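Local coordinates for protein serine acetyltransferase (Bacteroides vulgatus ATCC 8482, PDB 3F1X) that probably transfers an acetyl group from acetyl-CoA to serine on the route to cysteine, as left-handed beta-helix serine acetyltransferases do, at residues 41-45 and 82-86; 48-52 and 75-79; 261-267 and 278-284; 271-277 and 287-293. One frame throughout, in Å; residues are numbered along the deposited sequence.

Contact 1: 41-45 and 82-86; sequences SLYKI and LLTEQ
Leu82 O is gripped by two donors: Gln86 N, one helical turn on, at 3.2 Å, and a water that reaches it at 3.1 Å. The same water accepts a weak bond from Ser41 OG, which makes a solvent link between the two helices along one margin of an otherwise apolar seam. Ile45 is central, with Leu82 and Gln86 burying about as much. With CG1 beside its backbone N (chi1 -73°) and the chain then extended, it slides past Leu82 in the opposite direction, CG1 against Leu82 CB at 3.6 Å. Its CD1 methyl runs further into the second helix, meeting Gln86 CG at 3.6 Å and the backbone at Leu83. Leu42 joins it on Gln86, its CD2 3.7 Å from Gln86 CG, so two branched side chains cover neighbouring parts of the glutamine's stem. At the outer border Leu82 CD2 rests on Lys44 CB, while the rest of the lysine leads away. Leu42 also packs on Ile177, Phe180 and Met184 of helix 177-189, and Leu83 on Phe119. Segments 41-45 and 82-86 run at 137° with their axes 9.8 Å apart, a crossed, roughly antiparallel helix pair of the helical N-terminal domain found in serine acetyltransferases.

Contact 2: 48-52 and 75-79; sequences LARAI and NVETL
Leu48 pushes its two methyls into separate dents in helix 68-93. CD1 drops between Thr78 and Leu79, 3.7 Å from Thr78 CG2 and close to the backbone N of Leu79; CD2 lies against the amide of Asn75, 3.8 Å from Asn75 ND2. One turn on, Ile52 makes the second bump. Its extended CG1-CD1 arm slides antiparallel past Asn75, with CG1 3.7 Å from Asn75 CB, and the terminal CD1 settles in the hollow between Val76 CG2 and Leu79 CD2, at 3.9 and 3.8 Å. Asn75 answers from the other helix: its CG stands beside the backbone N (chi1 -71°), which carries the amide into the space left by Leu48, Ile52 and the small Ala51. A water donates to both Ala51 O and Asn75 OD1, bridging the two helices. An alanine in place of Leu48 would probably open a gap beside Thr78 and Leu79 and take from the Asn75 amide the methyl that lies against ND2. Behind the seam, Leu123 of helix 123-139 covers Ile52 and Leu79, Ile120 of helix 109-120 covers Val76 and Leu79, and Leu17 and Val14 of a second subunit pack on Ile52 and Val76 respectively.

Contact 3: 261-267 and 278-284; sequences YSNATIL and VGGNIWV
Segments 261-267 and 278-284 belong to successive coils of a left-handed parallel beta-helix, with Thr265 beside Trp283 and Ile266 beside Val284. Backbone amides do the joining. Tyr261 N gives its hydrogen to Val278 O at 2.9 Å, and past the corner Asn281 N reaches Ser262 O at 3.0 Å, bent to 143°. Gly280 passes so close under Ser262 O that a beta carbon would clash. On the next face Thr265 N bonds to Ile282 O at 2.9 Å, Val284 N to Thr265 O at 2.7 Å, and Leu267 N to Val284 O at 3.1 Å. Ile266 turns its amide and carbonyl the other way, to Thr230 and Gly232 of the preceding coil. Gly279 O, buried beneath the Ala264 methyl, has no partner in the model. Asn263 ND2 crosses to Asn263 O of a second subunit. Trp283 has CG anti to its backbone N (chi1 176°), which lays the indole beside Thr265 and Leu267. An alanine in its place would probably take the ring contact from Thr265 CG2 and leave the Leu267 methyls freer to turn. Leu267 CD2 sits 3.7 Å from the centroid of the Trp283 six-membered ring, over its face and 6° off the normal.

Contact 4: 271-277 and 287-293; sequences TIGKGAT and NVPAGSR
Thr271 O opens the contact by taking the amide of Val288, Val288 N to Thr271 O being 2.9 Å. Next along, Ile272 bridges Val288 by backbone, and its CG2 lies near Val288 CB. Gly273 then returns the bond, its N 2.8 Å from Val288 O. It comes so close to the other coil, with Gly273 CA 3.7 Å from Ala290 CA, that a beta carbon would run into Ala290 N. At Lys274 the backbone makes the contact: Lys274 O receives Gly291 N at 2.8 Å in a bond bent to 134°, with the Ala290 methyl beside the same oxygen. Gly275 takes the positive phi of a type II turn from Gly273 to Ala276, and Gly291 does the same in the matching turn from Pro289 to Ser292, so one corner stacks on the next. Ala276 sends its methyl in beneath that second turn, 4.0 Å from Val288 CG1 and near the carbonyl oxygens of Pro289 and Ser292. The second turn is tied by its own serine: with OG between its backbone N and carbonyl carbon (chi1 72°), Ser292 donates from OG to Pro289 O at 2.8 Å. Thr277 resumes the ladder, its N 2.9 Å from Ser292 O. Beyond it Thr277 and Arg293 point the same way, Thr277 OG1 over one face of the guanidinium at 4.2 Å from Arg293 NH2, too far for a bond. Four cross-coil hydrogen bonds join backbone to backbone, so the union probably rests largely on the main chain, with glycine and alanine letting the corners nest.

In the fold
Two pairs of contacts lie on opposite sides of the chain's centre. Contacts 1 and 2 use the same two helices, 39-53 and 68-93, with contact 2 nested in the loop that contact 1 closes; their centres are 10 Å apart and Ile45 CG2 meets Leu79 CD1 at 3.6 Å. Contacts 3 and 4 alternate along the chain as the beta-helix winds, centres 13 Å apart, and touch inside it where Ile266 CG2 lies 3.7 Å from Ile272 CD1. Between the helical and beta-helical pairs the nearest atoms are about 23 Å apart, from contact 2 to contact 3. Those two both touch the second subunit, so each domain takes part in contacts with that copy.

Contact 1: 41-45 and 82-86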
loop_
_atom_site.group_PDB
_atom_site.type_symbol
_atom_site.label_atom_id
_atom_site.label_comp_id
_atom_site.label_asym_id
_atom_site.label_seq_id
_atom_site.Cartn_x
_atom_site.Cartn_y
_atom_site.Cartn_z
ATOM N N SER A 41 4.369 -5.594 13.149
ATOM C CA SER A 41 3.333 -6.369 13.824
ATOM C C SER A 41 3.056 -5.759 15.191
ATOM O O SER A 41 1.903 -5.666 15.611
ATOM C CB SER A 41 3.775 -7.816 14.002
ATOM O OG SER A 41 3.973 -8.424 12.739
ATOM N N LEU A 42 4.118 -5.339 15.877
ATOM C CA LEU A 42 3.972 -4.734 17.196
ATOM C C LEU A 42 3.157 -3.443 17.130
ATOM O O LEU A 42 2.375 -3.147 18.034
ATOM C CB LEU A 42 5.351 -4.483 17.827
ATOM C CG LEU A 42 6.056 -5.782 18.273
ATOM C CD1 LEU A 42 7.444 -5.490 18.819
ATOM C CD2 LEU A 42 5.207 -6.473 19.338
ATOM N N TYR A 43 3.326 -2.677 16.058
ATOM C CA TYR A 43 2.557 -1.448 15.917
ATOM C C TYR A 43 1.075 -1.818 15.820
ATOM O O TYR A 43 0.234 -1.227 16.493
ATOM C CB TYR A 43 2.991 -0.691 14.663
ATOM C CG TYR A 43 2.088 0.461 14.320
ATOM C CD1 TYR A 43 2.161 1.662 15.015
ATOM C CD2 TYR A 43 1.127 0.336 13.321
ATOM C CE1 TYR A 43 1.290 2.723 14.725
ATOM C CE2 TYR A 43 0.251 1.384 13.021
ATOM C CZ TYR A 43 0.338 2.572 13.728
ATOM O OH TYR A 43 -0.534 3.607 13.447
ATOM N N LYS A 44 0.764 -2.797 14.975
ATOM C CA LYS A 44 -0.613 -3.251 14.800
ATOM C C LYS A 44 -1.182 -3.751 16.113
ATOM O O LYS A 44 -2.340 -3.508 16.434
ATOM C CB LYS A 44 -0.693 -4.380 13.767
ATOM C CG LYS A 44 -0.538 -3.924 12.331
ATOM C CD LYS A 44 -0.446 -5.120 11.389
ATOM C CE LYS A 44 -0.186 -4.668 9.963
ATOM N NZ LYS A 44 0.135 -5.815 9.061
ATOM N N ILE A 45 -0.354 -4.453 16.877
ATOM C CA ILE A 45 -0.784 -4.989 18.161
ATOM C C ILE A 45 -1.212 -3.892 19.127
ATOM O O ILE A 45 -2.297 -3.969 19.717
ATOM C CB ILE A 45 0.331 -5.848 18.795
ATOM C CG1 ILE A 45 0.427 -7.174 18.034
ATOM C CG2 ILE A 45 0.055 -6.085 20.278
ATOM C CD1 ILE A 45 1.601 -8.025 18.410
ATOM N N LEU A 82 -1.736 -12.039 16.166
ATOM C CA LEU A 82 -0.534 -11.219 16.095
ATOM C C LEU A 82 0.312 -11.326 17.359
ATOM O O LEU A 82 1.523 -11.527 17.285
ATOM C CB LEU A 82 -0.919 -9.750 15.865
ATOM C CG LEU A 82 -0.699 -9.061 14.508
ATOM C CD1 LEU A 82 -0.847 -10.033 13.367
ATOM C CD2 LEU A 82 -1.678 -7.905 14.373
ATOM N N LEU A 83 -0.326 -11.188 18.516
ATOM C CA LEU A 83 0.392 -11.242 19.784
ATOM C C LEU A 83 1.030 -12.600 20.056
ATOM O O LEU A 83 2.082 -12.670 20.683
ATOM C CB LEU A 83 -0.531 -10.863 20.948
ATOM C CG LEU A 83 0.115 -10.779 22.334
ATOM C CD1 LEU A 83 1.253 -9.745 22.345
ATOM C CD2 LEU A 83 -0.939 -10.402 23.348
ATOM N N THR A 84 0.397 -13.674 19.600
ATOM C CA THR A 84 0.963 -15.006 19.818
ATOM C C THR A 84 2.324 -15.090 19.126
ATOM O O THR A 84 3.313 -15.511 19.721
ATOM C CB THR A 84 0.036 -16.112 19.248
ATOM O OG1 THR A 84 -1.204 -16.126 19.974
ATOM C CG2 THR A 84 0.698 -17.477 19.357
ATOM N N GLU A 85 2.376 -14.648 17.875
ATOM C CA GLU A 85 3.615 -14.691 17.105
ATOM C C GLU A 85 4.729 -13.829 17.698
ATOM O O GLU A 85 5.880 -14.248 17.733
ATOM C CB GLU A 85 3.345 -14.252 15.665
ATOM C CG GLU A 85 4.505 -14.480 14.706
ATOM C CD GLU A 85 4.819 -15.952 14.514
ATOM O OE1 GLU A 85 3.866 -16.752 14.403
ATOM O OE2 GLU A 85 6.016 -16.304 14.459
ATOM N N GLN A 86 4.393 -12.632 18.172
ATOM C CA GLN A 86 5.408 -11.744 18.719
ATOM C C GLN A 86 5.925 -12.233 20.057
ATOM O O GLN A 86 7.108 -12.085 20.371
ATOM C CB GLN A 86 4.864 -10.323 18.838
ATOM C CG GLN A 86 4.629 -9.668 17.489
ATOM C CD GLN A 86 5.838 -9.800 16.581
ATOM O OE1 GLN A 86 5.777 -10.441 15.528
ATOM N NE2 GLN A 86 6.944 -9.192 16.986
HETATM O O HOH W 1 3.003 -11.045 14.614
#

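Contact 2: 48-52 and 75-79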
loop_
_atom_site.group_PDB
_atom_site.type_symbol
_atom_site.label_atom_id
_atom_site.label_comp_id
_atom_site.label_asym_id
_atom_site.label_seq_id
_atom_site.Cartn_x
_atom_site.Cartn_y
_atom_site.Cartn_z
ATOM N N LEU A 48 -4.507 -2.227 18.039
ATOM C CA LEU A 48 -5.679 -3.060 18.288
ATOM C C LEU A 48 -6.010 -3.010 19.772
ATOM O O LEU A 48 -7.175 -2.965 20.161
ATOM C CB LEU A 48 -5.405 -4.503 17.856
ATOM C CG LEU A 48 -5.447 -4.763 16.348
ATOM C CD1 LEU A 48 -4.717 -6.066 16.023
ATOM C CD2 LEU A 48 -6.888 -4.807 15.878
ATOM N N ALA A 49 -4.974 -3.025 20.603
ATOM C CA ALA A 49 -5.176 -2.956 22.042
ATOM C C ALA A 49 -5.931 -1.668 22.378
ATOM O O ALA A 49 -6.856 -1.683 23.195
ATOM C CB ALA A 49 -3.837 -2.991 22.765
ATOM N N ARG A 50 -5.541 -0.562 21.741
ATOM C CA ARG A 50 -6.190 0.740 21.947
ATOM C C ARG A 50 -7.650 0.714 21.525
ATOM O O ARG A 50 -8.507 1.293 22.188
ATOM C CB ARG A 50 -5.537 1.846 21.106
ATOM C CG ARG A 50 -4.069 2.131 21.336
ATOM C CD ARG A 50 -3.710 3.426 20.602
ATOM N NE ARG A 50 -2.283 3.555 20.318
ATOM C CZ ARG A 50 -1.334 3.669 21.240
ATOM N NH1 ARG A 50 -0.067 3.783 20.867
ATOM N NH2 ARG A 50 -1.649 3.667 22.527
ATOM N N ALA A 51 -7.906 0.079 20.384
ATOM C CA ALA A 51 -9.244 -0.004 19.823
ATOM C C ALA A 51 -10.158 -0.877 20.657
ATOM O O ALA A 51 -11.375 -0.733 20.605
ATOM C CB ALA A 51 -9.179 -0.535 18.397
ATOM N N ILE A 52 -9.568 -1.801 21.401
ATOM C CA ILE A 52 -10.336 -2.688 22.258
ATOM C C ILE A 52 -10.554 -2.030 23.623
ATOM O O ILE A 52 -11.614 -2.167 24.228
ATOM C CB ILE A 52 -9.602 -4.029 22.459
ATOM C CG1 ILE A 52 -9.531 -4.781 21.136
ATOM C CG2 ILE A 52 -10.315 -4.858 23.509
ATOM C CD1 ILE A 52 -8.549 -5.939 21.130
ATOM N N ASN A 75 -11.468 -7.618 16.618
ATOM C CA ASN A 75 -10.206 -7.051 17.076
ATOM C C ASN A 75 -9.469 -7.947 18.069
ATOM O O ASN A 75 -8.245 -8.070 18.010
ATOM C CB ASN A 75 -10.454 -5.659 17.664
ATOM C CG ASN A 75 -10.813 -4.639 16.591
ATOM O OD1 ASN A 75 -11.230 -3.521 16.883
ATOM N ND2 ASN A 75 -10.645 -5.029 15.339
ATOM N N VAL A 76 -10.203 -8.575 18.979
ATOM C CA VAL A 76 -9.576 -9.466 19.943
ATOM C C VAL A 76 -8.920 -10.648 19.216
ATOM O O VAL A 76 -7.824 -11.074 19.577
ATOM C CB VAL A 76 -10.596 -10.003 20.975
ATOM C CG1 VAL A 76 -10.032 -11.224 21.676
ATOM C CG2 VAL A 76 -10.916 -8.911 22.007
ATOM N N GLU A 77 -9.592 -11.171 18.193
ATOM C CA GLU A 77 -9.055 -12.297 17.427
ATOM C C GLU A 77 -7.800 -11.909 16.643
ATOM O O GLU A 77 -6.820 -12.655 16.614
ATOM C CB GLU A 77 -10.108 -12.828 16.448
ATOM C CG GLU A 77 -9.563 -13.865 15.457
ATOM C CD GLU A 77 -10.582 -14.269 14.395
ATOM O OE1 GLU A 77 -11.224 -13.371 13.811
ATOM O OE2 GLU A 77 -10.734 -15.477 14.133
ATOM N N THR A 78 -7.831 -10.746 16.002
ATOM C CA THR A 78 -6.679 -10.299 15.231
ATOM C C THR A 78 -5.498 -10.102 16.183
ATOM O O THR A 78 -4.369 -10.519 15.905
ATOM C CB THR A 78 -6.959 -8.960 14.516
ATOM O OG1 THR A 78 -8.184 -9.051 13.775
ATOM C CG2 THR A 78 -5.802 -8.619 13.578
ATOM N N LEU A 79 -5.773 -9.457 17.310
ATOM C CA LEU A 79 -4.757 -9.206 18.320
ATOM C C LEU A 79 -4.163 -10.521 18.823
ATOM O O LEU A 79 -2.949 -10.649 18.987
ATOM C CB LEU A 79 -5.359 -8.436 19.498
ATOM C CG LEU A 79 -4.442 -8.267 20.711
ATOM C CD1 LEU A 79 -3.163 -7.587 20.286
ATOM C CD2 LEU A 79 -5.144 -7.450 21.794
HETATM O O HOH W 2 -12.885 -2.709 19.346
#

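Contact 3: 261-267 and 278-284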
loop_
_atom_site.group_PDB
_atom_site.type_symbol
_atom_site.label_atom_id
_atom_site.label_comp_id
_atom_site.label_asym_id
_atom_site.label_seq_id
_atom_site.Cartn_x
_atom_site.Cartn_y
_atom_site.Cartn_z
ATOM N N TYR A 261 7.488 19.555 38.153
ATOM C CA TYR A 261 7.446 20.437 37.004
ATOM C C TYR A 261 8.573 20.254 36.008
ATOM O O TYR A 261 9.526 19.511 36.232
ATOM C CB TYR A 261 7.373 21.893 37.452
ATOM C CG TYR A 261 6.024 22.239 38.011
ATOM C CD1 TYR A 261 5.798 22.248 39.379
ATOM C CD2 TYR A 261 4.957 22.521 37.165
ATOM C CE1 TYR A 261 4.531 22.537 39.904
ATOM C CE2 TYR A 261 3.688 22.808 37.675
ATOM C CZ TYR A 261 3.485 22.816 39.049
ATOM O OH TYR A 261 2.250 23.123 39.571
ATOM N N SER A 262 8.434 20.975 34.906
ATOM C CA SER A 262 9.337 20.940 33.770
ATOM C C SER A 262 10.839 20.768 33.978
ATOM O O SER A 262 11.480 21.528 34.709
ATOM C CB SER A 262 9.090 22.182 32.914
ATOM O OG SER A 262 9.796 22.074 31.697
ATOM N N ASN A 263 11.377 19.754 33.300
ATOM C CA ASN A 263 12.796 19.419 33.293
ATOM C C ASN A 263 13.515 19.043 34.588
ATOM O O ASN A 263 14.734 18.903 34.581
ATOM C CB ASN A 263 13.584 20.542 32.591
ATOM C CG ASN A 263 13.352 20.558 31.087
ATOM O OD1 ASN A 263 13.253 19.508 30.475
ATOM N ND2 ASN A 263 13.280 21.745 30.490
ATOM N N ALA A 264 12.786 18.858 35.684
ATOM C CA ALA A 264 13.429 18.489 36.942
ATOM C C ALA A 264 13.997 17.077 36.881
ATOM O O ALA A 264 13.407 16.186 36.274
ATOM C CB ALA A 264 12.445 18.600 38.099
ATOM N N THR A 265 15.145 16.880 37.517
ATOM C CA THR A 265 15.794 15.575 37.537
ATOM C C THR A 265 15.800 15.015 38.960
ATOM O O THR A 265 16.305 15.649 39.876
ATOM C CB THR A 265 17.266 15.659 37.053
ATOM O OG1 THR A 265 17.330 16.307 35.776
ATOM C CG2 THR A 265 17.868 14.257 36.942
ATOM N N ILE A 266 15.225 13.833 39.143
ATOM C CA ILE A 266 15.201 13.190 40.458
ATOM C C ILE A 266 15.987 11.891 40.327
ATOM O O ILE A 266 15.624 11.029 39.533
ATOM C CB ILE A 266 13.760 12.861 40.898
ATOM C CG1 ILE A 266 12.908 14.133 40.887
ATOM C CG2 ILE A 266 13.769 12.263 42.293
ATOM C CD1 ILE A 266 11.422 13.885 41.084
ATOM N N LEU A 267 17.063 11.732 41.090
ATOM C CA LEU A 267 17.828 10.502 40.951
ATOM C C LEU A 267 18.295 9.820 42.226
ATOM O O LEU A 267 18.538 10.463 43.248
ATOM C CB LEU A 267 19.045 10.728 40.053
ATOM C CG LEU A 267 20.172 11.605 40.595
ATOM C CD1 LEU A 267 21.432 11.341 39.793
ATOM C CD2 LEU A 267 19.772 13.070 40.531
ATOM N N VAL A 278 7.753 19.524 43.310
ATOM C CA VAL A 278 9.142 19.697 42.900
ATOM C C VAL A 278 9.179 20.686 41.748
ATOM O O VAL A 278 8.678 20.405 40.651
ATOM C CB VAL A 278 9.777 18.354 42.434
ATOM C CG1 VAL A 278 11.202 18.588 41.921
ATOM C CG2 VAL A 278 9.801 17.353 43.585
ATOM N N GLY A 279 9.766 21.850 42.005
ATOM C CA GLY A 279 9.864 22.871 40.979
ATOM C C GLY A 279 10.680 22.396 39.788
ATOM O O GLY A 279 11.369 21.383 39.866
ATOM N N GLY A 280 10.622 23.136 38.686
ATOM C CA GLY A 280 11.368 22.727 37.512
ATOM C C GLY A 280 12.827 23.129 37.480
ATOM O O GLY A 280 13.288 23.934 38.294
ATOM N N ASN A 281 13.558 22.538 36.545
ATOM C CA ASN A 281 14.971 22.845 36.329
ATOM C C ASN A 281 15.911 22.588 37.496
ATOM O O ASN A 281 16.950 23.234 37.602
ATOM C CB ASN A 281 15.109 24.298 35.891
ATOM C CG ASN A 281 14.319 24.594 34.634
ATOM O OD1 ASN A 281 14.694 24.174 33.537
ATOM N ND2 ASN A 281 13.209 25.298 34.789
ATOM N N ILE A 282 15.563 21.654 38.372
ATOM C CA ILE A 282 16.435 21.362 39.499
ATOM C C ILE A 282 16.893 19.909 39.574
ATOM O O ILE A 282 16.166 18.980 39.217
ATOM C CB ILE A 282 15.779 21.750 40.844
ATOM C CG1 ILE A 282 14.437 21.057 41.006
ATOM C CG2 ILE A 282 15.610 23.257 40.926
ATOM C CD1 ILE A 282 13.831 21.265 42.382
ATOM N N TRP A 283 18.123 19.754 40.037
ATOM C CA TRP A 283 18.791 18.471 40.204
ATOM C C TRP A 283 18.499 18.049 41.639
ATOM O O TRP A 283 19.080 18.588 42.578
ATOM C CB TRP A 283 20.288 18.702 39.959
ATOM C CG TRP A 283 21.219 17.540 40.152
ATOM C CD1 TRP A 283 22.080 17.356 41.196
ATOM C CD2 TRP A 283 21.474 16.473 39.228
ATOM N NE1 TRP A 283 22.862 16.249 40.975
ATOM C CE2 TRP A 283 22.508 15.686 39.779
ATOM C CE3 TRP A 283 20.926 16.104 37.994
ATOM C CZ2 TRP A 283 23.015 14.558 39.128
ATOM C CZ3 TRP A 283 21.432 14.975 37.343
ATOM C CH2 TRP A 283 22.464 14.216 37.917
ATOM N N VAL A 284 17.574 17.104 41.800
ATOM C CA VAL A 284 17.165 16.630 43.122
ATOM C C VAL A 284 17.821 15.307 43.497
ATOM O O VAL A 284 17.578 14.282 42.860
ATOM C CB VAL A 284 15.638 16.454 43.187
ATOM C CG1 VAL A 284 15.205 16.115 44.606
ATOM C CG2 VAL A 284 14.962 17.718 42.706
#

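Contact 4: 271-277 and 287-293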
loop_
_atom_site.group_PDB
_atom_site.type_symbol
_atom_site.label_atom_id
_atom_site.label_comp_id
_atom_site.label_asym_id
_atom_site.label_seq_id
_atom_site.Cartn_x
_atom_site.Cartn_y
_atom_site.Cartn_z
ATOM N N THR A 271 12.989 9.763 47.868
ATOM C CA THR A 271 11.553 9.637 48.053
ATOM C C THR A 271 10.933 11.025 48.082
ATOM O O THR A 271 11.363 11.887 48.857
ATOM C CB THR A 271 11.205 8.929 49.381
ATOM O OG1 THR A 271 11.688 7.585 49.339
ATOM C CG2 THR A 271 9.702 8.908 49.605
ATOM N N ILE A 272 9.949 11.249 47.223
ATOM C CA ILE A 272 9.247 12.521 47.196
ATOM C C ILE A 272 7.964 12.255 47.976
ATOM O O ILE A 272 7.100 11.502 47.522
ATOM C CB ILE A 272 8.891 12.967 45.752
ATOM C CG1 ILE A 272 10.163 13.221 44.948
ATOM C CG2 ILE A 272 8.054 14.228 45.794
ATOM C CD1 ILE A 272 10.846 11.970 44.503
ATOM N N GLY A 273 7.865 12.851 49.161
ATOM C CA GLY A 273 6.710 12.662 50.028
ATOM C C GLY A 273 5.378 13.045 49.418
ATOM O O GLY A 273 5.318 13.915 48.552
ATOM N N LYS A 274 4.300 12.412 49.872
ATOM C CA LYS A 274 2.991 12.713 49.306
ATOM C C LYS A 274 2.615 14.189 49.391
ATOM O O LYS A 274 2.928 14.886 50.362
ATOM C CB LYS A 274 1.896 11.848 49.950
ATOM C CG LYS A 274 1.774 11.925 51.450
ATOM C CD LYS A 274 0.593 11.082 51.926
ATOM C CE LYS A 274 0.452 11.111 53.444
ATOM N NZ LYS A 274 -0.731 10.331 53.922
ATOM N N GLY A 275 1.958 14.659 48.340
ATOM C CA GLY A 275 1.527 16.040 48.294
ATOM C C GLY A 275 2.646 17.037 48.073
ATOM O O GLY A 275 2.399 18.241 48.040
ATOM N N ALA A 276 3.876 16.561 47.917
ATOM C CA ALA A 276 4.983 17.486 47.696
ATOM C C ALA A 276 5.027 17.978 46.258
ATOM O O ALA A 276 4.490 17.341 45.343
ATOM C CB ALA A 276 6.303 16.839 48.055
ATOM N N THR A 277 5.674 19.122 46.074
ATOM C CA THR A 277 5.817 19.730 44.761
ATOM C C THR A 277 7.297 19.982 44.475
ATOM O O THR A 277 8.011 20.563 45.299
ATOM C CB THR A 277 5.059 21.069 44.690
ATOM O OG1 THR A 277 3.655 20.829 44.851
ATOM C CG2 THR A 277 5.298 21.756 43.348
ATOM N N ASN A 287 15.900 13.424 49.687
ATOM C CA ASN A 287 14.487 13.164 49.942
ATOM C C ASN A 287 13.751 14.498 50.029
ATOM O O ASN A 287 14.339 15.518 50.382
ATOM C CB ASN A 287 14.304 12.415 51.265
ATOM C CG ASN A 287 14.799 10.989 51.210
ATOM O OD1 ASN A 287 15.121 10.397 52.243
ATOM N ND2 ASN A 287 14.851 10.419 50.014
ATOM N N VAL A 288 12.465 14.484 49.710
ATOM C CA VAL A 288 11.655 15.695 49.767
ATOM C C VAL A 288 10.486 15.406 50.698
ATOM O O VAL A 288 9.625 14.588 50.380
ATOM C CB VAL A 288 11.121 16.078 48.364
ATOM C CG1 VAL A 288 10.267 17.336 48.449
ATOM C CG2 VAL A 288 12.288 16.306 47.409
ATOM N N PRO A 289 10.448 16.063 51.875
ATOM C CA PRO A 289 9.348 15.823 52.814
ATOM C C PRO A 289 7.965 16.021 52.209
ATOM O O PRO A 289 7.784 16.805 51.279
ATOM C CB PRO A 289 9.646 16.788 53.966
ATOM C CG PRO A 289 10.496 17.850 53.342
ATOM C CD PRO A 289 11.383 17.067 52.411
ATOM N N ALA A 290 6.994 15.290 52.742
ATOM C CA ALA A 290 5.628 15.363 52.256
ATOM C C ALA A 290 5.047 16.763 52.395
ATOM O O ALA A 290 5.332 17.466 53.362
ATOM C CB ALA A 290 4.755 14.357 53.012
ATOM N N GLY A 291 4.243 17.158 51.411
ATOM C CA GLY A 291 3.602 18.460 51.435
ATOM C C GLY A 291 4.500 19.677 51.291
ATOM O O GLY A 291 4.016 20.808 51.350
ATOM N N SER A 292 5.797 19.469 51.092
ATOM C CA SER A 292 6.709 20.600 50.958
ATOM C C SER A 292 6.906 21.000 49.504
ATOM O O SER A 292 6.452 20.310 48.587
ATOM C CB SER A 292 8.067 20.263 51.568
ATOM O OG SER A 292 8.764 19.325 50.768
ATOM N N ARG A 293 7.587 22.124 49.302
ATOM C CA ARG A 293 7.865 22.614 47.962
ATOM C C ARG A 293 9.346 22.951 47.858
ATOM O O ARG A 293 9.909 23.588 48.752
ATOM C CB ARG A 293 7.020 23.855 47.658
ATOM C CG ARG A 293 7.293 24.457 46.284
ATOM C CD ARG A 293 6.525 25.754 46.045
ATOM N NE ARG A 293 5.209 25.543 45.439
ATOM C CZ ARG A 293 4.150 25.049 46.073
ATOM N NH1 ARG A 293 4.231 24.703 47.352
ATOM N NH2 ARG A 293 3.001 24.912 45.423
#